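Local coordinates for type 4 fimbrial biogenesis protein PilF (PDB 2HO1), which forms a TPR superhelix that binds the type IV pilus secretin subunit PilQ and is essential for its outer membrane localization and assembly into secretins, at residues 39-42 and 43-47; 46-50 and 51-55; 147-150 and 151-154. All coordinates share one frame; numbering follows the deposited sequence. Where two conformers were deposited one is given.

Interaction 1 (39-42 and 43-47)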
loop_
_atom_site.group_PDB
_atom_site.type_symbol
_atom_site.label_atom_id
_atom_site.label_comp_id
_atom_site.label_asym_id
_atom_site.label_seq_id
_atom_site.Cartn_x
_atom_site.Cartn_y
_atom_site.Cartn_z
ATOM N N ALA A 39 -4.180 -22.344 -23.603
ATOM C CA ALA A 39 -4.334 -22.042 -25.018
ATOM C C ALA A 39 -5.648 -21.263 -25.258
ATOM O O ALA A 39 -5.663 -20.226 -25.929
ATOM C CB ALA A 39 -4.325 -23.350 -25.822
ATOM N N TYR A 40 -6.738 -21.787 -24.718
ATOM C CA TYR A 40 -8.050 -21.152 -24.821
ATOM C C TYR A 40 -8.039 -19.754 -24.205
ATOM O O TYR A 40 -8.648 -18.807 -24.761
ATOM C CB TYR A 40 -9.099 -22.001 -24.118
ATOM C CG TYR A 40 -9.547 -23.164 -24.944
ATOM C CD1 TYR A 40 -9.960 -22.969 -26.257
ATOM C CD2 TYR A 40 -9.534 -24.465 -24.432
ATOM C CE1 TYR A 40 -10.342 -24.031 -27.047
ATOM C CE2 TYR A 40 -9.917 -25.536 -25.213
ATOM C CZ TYR A 40 -10.319 -25.312 -26.528
ATOM O OH TYR A 40 -10.695 -26.363 -27.335
ATOM N N ILE A 41 -7.346 -19.607 -23.066
ATOM C CA ILE A 41 -7.263 -18.291 -22.442
ATOM C C ILE A 41 -6.534 -17.339 -23.400
ATOM O O ILE A 41 -6.937 -16.172 -23.557
ATOM C CB ILE A 41 -6.541 -18.355 -21.072
ATOM C CG1 ILE A 41 -7.436 -19.101 -20.074
ATOM C CG2 ILE A 41 -6.235 -16.943 -20.550
ATOM C CD1 ILE A 41 -6.721 -19.521 -18.822
ATOM N N GLN A 42 -5.493 -17.832 -24.078
ATOM C CA GLN A 42 -4.765 -16.971 -25.009
ATOM C C GLN A 42 -5.638 -16.596 -26.211
ATOM O O GLN A 42 -5.588 -15.461 -26.689
ATOM C CB GLN A 42 -3.497 -17.663 -25.523
ATOM C CG GLN A 42 -2.385 -17.810 -24.500
ATOM C CD GLN A 42 -1.903 -16.477 -23.992
ATOM O OE1 GLN A 42 -1.358 -15.674 -24.744
ATOM N NE2 GLN A 42 -2.101 -16.229 -22.706
ATOM N N LEU A 43 -6.418 -17.563 -26.693
ATOM C CA LEU A 43 -7.302 -17.355 -27.834
ATOM C C LEU A 43 -8.305 -16.266 -27.456
ATOM O O LEU A 43 -8.532 -15.333 -28.217
ATOM C CB LEU A 43 -8.029 -18.659 -28.181
ATOM C CG LEU A 43 -8.938 -18.611 -29.422
ATOM C CD1 LEU A 43 -8.219 -17.999 -30.621
ATOM C CD2 LEU A 43 -9.393 -20.013 -29.746
ATOM N N GLY A 44 -8.888 -16.408 -26.266
ATOM C CA GLY A 44 -9.831 -15.423 -25.742
ATOM C C GLY A 44 -9.224 -14.028 -25.678
ATOM O O GLY A 44 -9.806 -13.059 -26.167
ATOM N N LEU A 45 -8.038 -13.914 -25.098
ATOM C CA LEU A 45 -7.387 -12.613 -25.000
ATOM C C LEU A 45 -7.061 -12.045 -26.374
ATOM O O LEU A 45 -6.961 -10.829 -26.525
ATOM C CB LEU A 45 -6.104 -12.709 -24.172
ATOM C CG LEU A 45 -6.269 -13.024 -22.674
ATOM C CD1 LEU A 45 -4.881 -13.310 -22.072
ATOM C CD2 LEU A 45 -6.935 -11.855 -21.946
ATOM N N GLY A 46 -6.879 -12.923 -27.369
ATOM C CA GLY A 46 -6.582 -12.455 -28.712
ATOM C C GLY A 46 -7.819 -11.818 -29.337
ATOM O O GLY A 46 -7.732 -10.790 -30.018
ATOM N N TYR A 47 -8.969 -12.452 -29.143
ATOM C CA TYR A 47 -10.219 -11.895 -29.634
ATOM C C TYR A 47 -10.480 -10.528 -29.007
ATOM O O TYR A 47 -10.853 -9.580 -29.693
ATOM C CB TYR A 47 -11.374 -12.848 -29.340
ATOM C CG TYR A 47 -11.451 -14.025 -30.284
ATOM C CD1 TYR A 47 -11.390 -13.844 -31.655
ATOM C CD2 TYR A 47 -11.589 -15.317 -29.802
ATOM C CE1 TYR A 47 -11.465 -14.914 -32.520
ATOM C CE2 TYR A 47 -11.663 -16.393 -30.659
ATOM C CZ TYR A 47 -11.601 -16.186 -32.017
ATOM O OH TYR A 47 -11.675 -17.255 -32.874
#
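Ile41 and Leu45, one helical turn apart on helix 33-49, run alongside each other from one face of the helix, with Ile41 CG2 4.2 Å from Leu45 CD1. In Ile41 a chi1 of -69° places CG1 beside the backbone N, and CG2 is the branch that trails toward Leu45. Leu45 CG also presses on the oxygen that holds its own N-H: it is 3.3 Å from Ile41 O, which accepts the bond from Leu45 N at 2.9 Å. This is the tight side. Ile41 is buried against Ala63 of helix 57-66 and Ala73 of helix 71-83, and Leu45 reaches Ala76 of the latter. The Tyr40 side chain touches Lys62 and Ala63 of helix 57-66, and Tyr47 likewise leans on Pro59. Gly44 is buried too; its N donates to Tyr40 O at 2.8 Å, the straightest of the four bonds here, at 168°. Leu43 rests on backbone oxygens, with Leu43 CB 3.5 Å from Tyr40 O. Its amide, Leu43 N, is bonded to Ala39 O.

The outer surface is looser. Gln42 is exposed, and its chain bends at chi2 (-61°), bringing the amide end toward Leu45; Gln42 NE2 stands 4.1 Å from Leu45 CD1, a grazing contact without a bond. The backbone bond here, from Gly46 N to Gln42 O, is also the most bent of the set.

With Gly44 followed one turn later by Tyr47, and with helix 57-66 packed along this flank, the segment has the character of a first TPR helix: the repeat assigned as TPR 1 pairs it antiparallel with helix 57-66, and the glycine is consistent with the small residue of the consensus.

Interaction 2 (46-50 and 51-55)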
loop_
_atom_site.group_PDB
_atom_site.type_symbol
_atom_site.label_atom_id
_atom_site.label_comp_id
_atom_site.label_asym_id
_atom_site.label_seq_id
_atom_site.Cartn_x
_atom_site.Cartn_y
_atom_site.Cartn_z
ATOM N N GLY A 46 -6.879 -12.923 -27.369
ATOM C CA GLY A 46 -6.582 -12.455 -28.712
ATOM C C GLY A 46 -7.819 -11.818 -29.337
ATOM O O GLY A 46 -7.732 -10.790 -30.018
ATOM N N TYR A 47 -8.969 -12.452 -29.143
ATOM C CA TYR A 47 -10.219 -11.895 -29.634
ATOM C C TYR A 47 -10.480 -10.528 -29.007
ATOM O O TYR A 47 -10.853 -9.580 -29.693
ATOM C CB TYR A 47 -11.374 -12.848 -29.340
ATOM C CG TYR A 47 -11.451 -14.025 -30.284
ATOM C CD1 TYR A 47 -11.390 -13.844 -31.655
ATOM C CD2 TYR A 47 -11.589 -15.317 -29.802
ATOM C CE1 TYR A 47 -11.465 -14.914 -32.520
ATOM C CE2 TYR A 47 -11.663 -16.393 -30.659
ATOM C CZ TYR A 47 -11.601 -16.186 -32.017
ATOM O OH TYR A 47 -11.675 -17.255 -32.874
ATOM N N LEU A 48 -10.243 -10.421 -27.703
ATOM C CA LEU A 48 -10.429 -9.165 -26.982
ATOM C C LEU A 48 -9.529 -8.075 -27.548
ATOM O O LEU A 48 -9.949 -6.949 -27.819
ATOM C CB LEU A 48 -10.051 -9.344 -25.521
ATOM C CG LEU A 48 -11.137 -9.518 -24.479
ATOM C CD1 LEU A 48 -10.471 -9.759 -23.141
ATOM C CD2 LEU A 48 -12.015 -8.285 -24.438
ATOM N N GLN A 49 -8.257 -8.417 -27.690
ATOM C CA GLN A 49 -7.271 -7.492 -28.205
ATOM C C GLN A 49 -7.605 -7.018 -29.629
ATOM O O GLN A 49 -7.281 -5.905 -30.006
ATOM C CB GLN A 49 -5.907 -8.197 -28.127
ATOM C CG GLN A 49 -4.822 -7.720 -29.054
ATOM C CD GLN A 49 -3.678 -8.739 -29.146
ATOM O OE1 GLN A 49 -3.005 -8.830 -30.170
ATOM N NE2 GLN A 49 -3.462 -9.507 -28.075
ATOM N N ARG A 50 -8.261 -7.885 -30.399
ATOM C CA ARG A 50 -8.639 -7.593 -31.778
ATOM C C ARG A 50 -9.962 -6.819 -31.847
ATOM O O ARG A 50 -10.446 -6.494 -32.935
ATOM C CB ARG A 50 -8.753 -8.902 -32.591
ATOM C CG ARG A 50 -7.409 -9.645 -32.835
ATOM C CD ARG A 50 -7.539 -10.823 -33.849
ATOM N NE ARG A 50 -8.058 -12.069 -33.265
ATOM C CZ ARG A 50 -7.294 -13.086 -32.874
ATOM N NH1 ARG A 50 -5.981 -13.016 -33.004
ATOM N NH2 ARG A 50 -7.839 -14.170 -32.339
ATOM N N GLY A 51 -10.546 -6.531 -30.687
ATOM C CA GLY A 51 -11.801 -5.806 -30.654
ATOM C C GLY A 51 -13.017 -6.730 -30.749
ATOM O O GLY A 51 -14.144 -6.257 -30.647
ATOM N N ASN A 52 -12.824 -8.035 -30.952
ATOM C CA ASN A 52 -13.985 -8.941 -31.024
ATOM C C ASN A 52 -14.383 -9.393 -29.625
ATOM O O ASN A 52 -14.345 -10.583 -29.298
ATOM C CB ASN A 52 -13.677 -10.181 -31.856
ATOM C CG ASN A 52 -13.042 -9.846 -33.167
ATOM O OD1 ASN A 52 -11.809 -9.907 -33.316
ATOM N ND2 ASN A 52 -13.867 -9.475 -34.135
ATOM N N THR A 53 -14.801 -8.426 -28.815
ATOM C CA THR A 53 -15.172 -8.646 -27.423
ATOM C C THR A 53 -16.103 -9.806 -27.126
ATOM O O THR A 53 -15.791 -10.696 -26.322
ATOM C CB THR A 53 -15.761 -7.368 -26.896
ATOM O OG1 THR A 53 -14.834 -6.316 -27.184
ATOM C CG2 THR A 53 -16.022 -7.459 -25.404
ATOM N N GLU A 54 -17.251 -9.785 -27.785
ATOM C CA GLU A 54 -18.260 -10.824 -27.625
ATOM C C GLU A 54 -17.733 -12.219 -28.006
ATOM O O GLU A 54 -18.052 -13.198 -27.329
ATOM C CB GLU A 54 -19.508 -10.429 -28.450
ATOM C CG GLU A 54 -20.748 -11.326 -28.318
ATOM C CD GLU A 54 -21.237 -11.517 -26.888
ATOM O OE1 GLU A 54 -21.064 -10.602 -26.042
ATOM O OE2 GLU A 54 -21.825 -12.593 -26.608
ATOM N N GLN A 55 -16.908 -12.322 -29.052
ATOM C CA GLN A 55 -16.361 -13.631 -29.483
ATOM C C GLN A 55 -15.398 -14.262 -28.484
ATOM O O GLN A 55 -15.209 -15.473 -28.489
ATOM C CB GLN A 55 -15.607 -13.509 -30.802
ATOM C CG GLN A 55 -16.478 -13.358 -32.017
ATOM C CD GLN A 55 -15.704 -12.770 -33.187
ATOM O OE1 GLN A 55 -14.733 -13.369 -33.665
ATOM N NE2 GLN A 55 -16.125 -11.577 -33.645
HETATM O O HOH W 1 -12.033 -5.691 -26.783
#
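A Schellman motif ends helix 33-49, where Gly51 N turns back to Leu48 O at 3.0 Å and Asn52 N reaches Tyr47 O at 2.8 Å. The second of these bonds is weak. In the first the N-H sits well above the plane of the Leu48 carbonyl, so it does not use a lone pair. Gly51 carries the positive phi of 88° that the C' position of a Schellman motif calls for and that glycine adopts readily.

The chain then folds through an inverse gamma turn centred on Asn52, with a weak bond from Thr53 N to Gly51 O. In the repeat assigned as TPR 1 this is the turn between the paired antiparallel helices 33-49 and 57-66, the helix-turn-helix unit of the TPR fold. A water spans the turn, giving a proton to Leu48 O at 2.6 Å and hydrogen-bonding Thr53 OG1 at 2.9 Å. Beside it Leu48 CD2 touches Thr53 CG2 at 4.2 Å, and both side chains also meet Val80 of helix 71-83.

On a further flank the Gln55 chain runs nearly perpendicular to the Tyr47 side chain, its amide tilted 54° from the ring. Gln55 CB lies over one face of that ring, offset toward the rim. Beyond CG the chain stays extended (chi2 160°), which carries Gln55 OE1 out to within 3.8 Å of Tyr47 CE1. Asn52 O lies 3.7 Å from Tyr47 CB.

Interaction 3 (147-150 and 151-154)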
loop_
_atom_site.group_PDB
_atom_site.type_symbol
_atom_site.label_atom_id
_atom_site.label_comp_id
_atom_site.label_asym_id
_atom_site.label_seq_id
_atom_site.Cartn_x
_atom_site.Cartn_y
_atom_site.Cartn_z
ATOM N N LEU A 147 -2.820 4.272 -8.325
ATOM C CA LEU A 147 -2.901 4.789 -6.964
ATOM C C LEU A 147 -2.914 6.308 -7.047
ATOM O O LEU A 147 -3.625 6.982 -6.292
ATOM C CB LEU A 147 -1.710 4.279 -6.139
ATOM C CG LEU A 147 -1.892 2.828 -5.658
ATOM C CD1 LEU A 147 -0.556 2.279 -5.092
ATOM C CD2 LEU A 147 -2.980 2.761 -4.592
ATOM N N GLY A 148 -2.123 6.863 -7.961
ATOM C CA GLY A 148 -2.115 8.314 -8.140
ATOM C C GLY A 148 -3.442 8.850 -8.685
ATOM O O GLY A 148 -3.969 9.852 -8.201
ATOM N N LEU A 149 -4.010 8.185 -9.681
ATOM C CA LEU A 149 -5.275 8.663 -10.223
ATOM C C LEU A 149 -6.377 8.581 -9.163
ATOM O O LEU A 149 -7.162 9.527 -9.017
ATOM C CB LEU A 149 -5.650 7.871 -11.485
ATOM C CG LEU A 149 -4.732 8.086 -12.698
ATOM C CD1 LEU A 149 -4.946 6.962 -13.678
ATOM C CD2 LEU A 149 -4.984 9.426 -13.377
ATOM N N VAL A 150 -6.434 7.473 -8.413
ATOM C CA VAL A 150 -7.441 7.322 -7.354
ATOM C C VAL A 150 -7.227 8.420 -6.305
ATOM O O VAL A 150 -8.188 8.987 -5.777
ATOM C CB VAL A 150 -7.351 5.910 -6.677
ATOM C CG1 VAL A 150 -8.215 5.852 -5.405
ATOM C CG2 VAL A 150 -7.788 4.819 -7.671
ATOM N N SER A 151 -5.972 8.747 -6.004
ATOM C CA SER A 151 -5.703 9.781 -5.019
ATOM C C SER A 151 -6.267 11.127 -5.481
ATOM O O SER A 151 -6.755 11.936 -4.661
ATOM C CB SER A 151 -4.194 9.893 -4.749
ATOM O OG SER A 151 -3.733 8.758 -4.046
ATOM N N LEU A 152 -6.189 11.378 -6.788
ATOM C CA LEU A 152 -6.730 12.609 -7.347
ATOM C C LEU A 152 -8.207 12.729 -7.000
ATOM O O LEU A 152 -8.654 13.746 -6.476
ATOM C CB LEU A 152 -6.556 12.622 -8.865
ATOM C CG LEU A 152 -5.511 13.565 -9.458
ATOM C CD1 LEU A 152 -4.449 13.915 -8.443
ATOM C CD2 LEU A 152 -4.894 12.949 -10.691
ATOM N N GLN A 153 -8.952 11.665 -7.280
ATOM C CA GLN A 153 -10.380 11.631 -7.011
ATOM C C GLN A 153 -10.732 11.690 -5.537
ATOM O O GLN A 153 -11.870 11.977 -5.184
ATOM C CB GLN A 153 -11.011 10.390 -7.639
ATOM C CG GLN A 153 -10.916 10.384 -9.171
ATOM C CD GLN A 153 -11.337 11.720 -9.779
ATOM O OE1 GLN A 153 -12.385 12.251 -9.451
ATOM N NE2 GLN A 153 -10.508 12.263 -10.659
HETATM N N MSE A 154 -9.768 11.416 -4.672
HETATM C CA MSE A 154 -9.999 11.482 -3.240
HETATM C C MSE A 154 -9.557 12.850 -2.743
HETATM O O MSE A 154 -9.455 13.085 -1.539
HETATM C CB MSE A 154 -9.211 10.394 -2.510
HETATM C CG MSE A 154 -9.606 8.959 -2.864
HETATM SE SE MSE A 154 -8.476 7.705 -1.905
HETATM C CE MSE A 154 -9.761 6.358 -1.598
HETATM O O HOH W 2 -8.095 10.714 -11.703
#
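Val150 and Met154 meet along the last turn of helix 140-153, in the stretch assigned as TPR 4; Gly148 is consistent with the small-residue position of the TPR consensus in a first helix, which here packs against helix 157-170.

Among the backbone bonds, Ser151 N donates to Leu147 O, Leu152 N to Gly148 O at 3.0 Å, and Gln153 N to Leu149 O at 3.3 Å. The next one, from Met154 N to Val150 O, is weak and strongly bent at 126°, as the helix runs out and Met154 leaves it.

Apolar contacts follow the same turn. The side chains of Val150 and Met154, a selenomethionine, extend together in one direction. Val150 turns CG1 anti to its backbone N (chi1 169°), and this methyl meets Met154 SE at 4.0 Å, with Met154 CE alongside the same methyl. Met154 CG also rests on the carbonyl, 3.2 Å from Val150 O. On the flank turned to helix 157-170, Leu152 packs on Ala160, while its CD2 stays just in touch with Leu149 CD2 at 4.4 Å. Leu149 and Val150 both lean on Tyr116 of helix 105-117, and Leu147 on Tyr125 of helix 121-131, so the helix is wedged between neighbours.

Two polar side chains take part. Ser151 is buried, and a chi1 of -70° folds its hydroxyl back along the helix: Ser151 OG stands 2.9 Å from Leu147 O and is hydrogen-bonded with Gln159 OE1. For Gln153 a water joins the amide to the helix, donating to Leu149 O and accepting from Gln153 NE2 at 3.1 Å.

How the interactions relate
From the N terminus, interaction 1 comes first, inside helix 33-49, and interaction 2 takes over at its end: the two share Gly46 and Tyr47, their centres about 9 Å apart. Each is a local contact, so none encloses a long loop; only interaction 2 turns the chain, leading from helix 33-49 toward helix 57-66. Interaction 3 follows much later, at the end of helix 140-153, its centre about 32 Å from that of interaction 1, on the opposite side of the chain's centre. Nothing nests or crosses. Interactions 1 and 2 are assigned to TPR 1 and face helix 71-83; interaction 3, assigned to TPR 4, faces helices 105-117, 121-131 and 157-170.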